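Local coordinates for bradyzoite pseudokinase 1 (Toxoplasma gondii, PDB 6M7Z), which is a divergent protein kinase, lacking the glycine-rich loop, that regulates the membrane ultrastructure of the parasitophorous vacuole, at residues A[150-155]-A[309-314]. Residues are numbered along the deposited sequence; the frame is centred on the assembly and turned at random.
Sequences AANMVA and ARPFRY
The carbonyl oxygen of Ala309, a residue whose methyl group faces Asn152, accepts a short hydrogen bond from the neighbouring side chain. The donor is Arg310 NH1, 2.7 Å from Ala309 O, and the bond is fairly straight (157°). NH1 sits well above the carbonyl plane, 52° out of it, while the oxygen lies in the plane of the guanidinium group. The same NH1 also bonds Gly307 O, so two backbone carbonyls hold this end of Arg310.

Across the contact the packing is small and not hydrogen-bonded. The two segments bury 98 Å² in all, just over half of it on Asn152. Its CG is anti to the backbone N (chi1 -165°), which carries the amide out from the helix toward the C-terminal tail. The amide reaches the Ala309 methyl and the Pro311 ring, crossing the proline at about a right angle. The CA atoms of Asn152 and Ala309 are 7.1 Å apart.

By sequence and topology, helix 146-161 probably corresponds to helix αE of the kinase C-lobe, which precedes the catalytic loop in protein kinases. Its other faces pack on helix 230-248, the probable αF, and on helix 301-306. The loop after helix 301-306 touches helix 146-161 around its first half, at Val148, Leu149 and Asn152, and then leads away from it.

A type I turn then bends the chain, with Arg313 N 3.2 Å from Arg310 O. Pro311 takes the second position of this turn. Its ring also touches Val148 and Leu149, and its backbone is hydrogen-bonded to Asp145, just before the helix.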
# COMPACT_ATOMS: atom_id res chain seq x y z
N ALA A 150 10.81 -9.05 5.29
CA ALA A 150 11.49 -8.84 4.02
C ALA A 150 10.85 -9.71 2.94
O ALA A 150 10.65 -9.27 1.82
CB ALA A 150 12.96 -9.12 4.17
N ALA A 151 10.52 -10.96 3.30
CA ALA A 151 9.94 -11.91 2.35
C ALA A 151 8.51 -11.45 1.98
O ALA A 151 8.13 -11.52 0.82
CB ALA A 151 9.95 -13.30 2.94
N ASN A 152 7.76 -10.99 2.99
CA ASN A 152 6.40 -10.42 2.84
C ASN A 152 6.46 -9.24 1.84
O ASN A 152 5.62 -9.13 0.93
CB ASN A 152 5.84 -10.06 4.23
CG ASN A 152 4.35 -9.79 4.28
OD1 ASN A 152 3.77 -9.20 3.36
ND2 ASN A 152 3.70 -10.19 5.37
N MET A 153 7.50 -8.41 1.96
CA MET A 153 7.64 -7.22 1.14
C MET A 153 7.95 -7.58 -0.31
O MET A 153 7.32 -7.03 -1.24
CB MET A 153 8.71 -6.28 1.70
CG MET A 153 8.24 -5.46 2.90
SD MET A 153 9.56 -4.86 3.98
CE MET A 153 10.31 -3.62 2.92
N VAL A 154 8.91 -8.50 -0.52
CA VAL A 154 9.27 -8.99 -1.87
C VAL A 154 8.04 -9.63 -2.53
O VAL A 154 7.76 -9.40 -3.70
CB VAL A 154 10.44 -9.99 -1.84
CG1 VAL A 154 10.74 -10.57 -3.21
CG2 VAL A 154 11.71 -9.41 -1.27
N ALA A 155 7.32 -10.46 -1.77
CA ALA A 155 6.17 -11.20 -2.29
C ALA A 155 5.10 -10.21 -2.75
O ALA A 155 4.45 -10.42 -3.77
CB ALA A 155 5.62 -12.14 -1.24
N ALA A 309 1.47 -14.79 6.55
CA ALA A 309 2.59 -14.33 7.35
C ALA A 309 2.12 -13.25 8.34
O ALA A 309 1.22 -12.47 8.05
CB ALA A 309 3.71 -13.83 6.48
N ARG A 310 2.74 -13.26 9.52
CA ARG A 310 2.47 -12.31 10.58
C ARG A 310 3.82 -11.91 11.18
O ARG A 310 4.18 -12.32 12.28
CB ARG A 310 1.52 -12.93 11.61
CG ARG A 310 0.12 -13.25 11.08
CD ARG A 310 -0.69 -12.01 10.76
NE ARG A 310 -2.05 -12.29 10.34
CZ ARG A 310 -2.40 -12.72 9.13
NH1 ARG A 310 -1.48 -12.91 8.19
NH2 ARG A 310 -3.67 -12.96 8.87
N PRO A 311 4.60 -11.08 10.46
CA PRO A 311 5.95 -10.73 10.88
C PRO A 311 6.04 -10.00 12.24
O PRO A 311 7.12 -9.96 12.83
CB PRO A 311 6.47 -9.77 9.79
CG PRO A 311 5.50 -9.90 8.63
CD PRO A 311 4.20 -10.39 9.22
N PHE A 312 4.92 -9.41 12.69
CA PHE A 312 4.87 -8.57 13.89
C PHE A 312 4.23 -9.28 15.08
O PHE A 312 4.08 -8.66 16.13
CB PHE A 312 4.13 -7.26 13.60
CG PHE A 312 4.87 -6.30 12.70
CD1 PHE A 312 5.86 -5.47 13.22
CD2 PHE A 312 4.60 -6.22 11.34
CE1 PHE A 312 6.56 -4.61 12.39
CE2 PHE A 312 5.31 -5.36 10.52
CZ PHE A 312 6.28 -4.55 11.05
N ARG A 313 3.90 -10.58 14.96
CA ARG A 313 3.53 -11.42 16.13
C ARG A 313 4.80 -11.91 16.85
O ARG A 313 5.80 -12.15 16.19
CB ARG A 313 2.68 -12.62 15.69
CG ARG A 313 1.22 -12.52 16.08
CD ARG A 313 0.39 -13.63 15.45
NE ARG A 313 -0.91 -13.84 16.09
CZ ARG A 313 -1.97 -14.40 15.50
NH1 ARG A 313 -1.96 -14.65 14.20
NH2 ARG A 313 -3.04 -14.69 16.22
N TYR A 314 4.75 -12.05 18.18
CA TYR A 314 5.70 -12.94 18.90
C TYR A 314 4.91 -14.03 19.63
O TYR A 314 4.80 -15.15 19.15
CB TYR A 314 6.54 -12.18 19.93
CG TYR A 314 5.75 -11.35 20.91
CD1 TYR A 314 4.91 -11.94 21.85
CD2 TYR A 314 5.85 -9.97 20.91
CE1 TYR A 314 4.19 -11.18 22.75
CE2 TYR A 314 5.13 -9.19 21.81
CZ TYR A 314 4.29 -9.80 22.73
OH TYR A 314 3.58 -9.03 23.60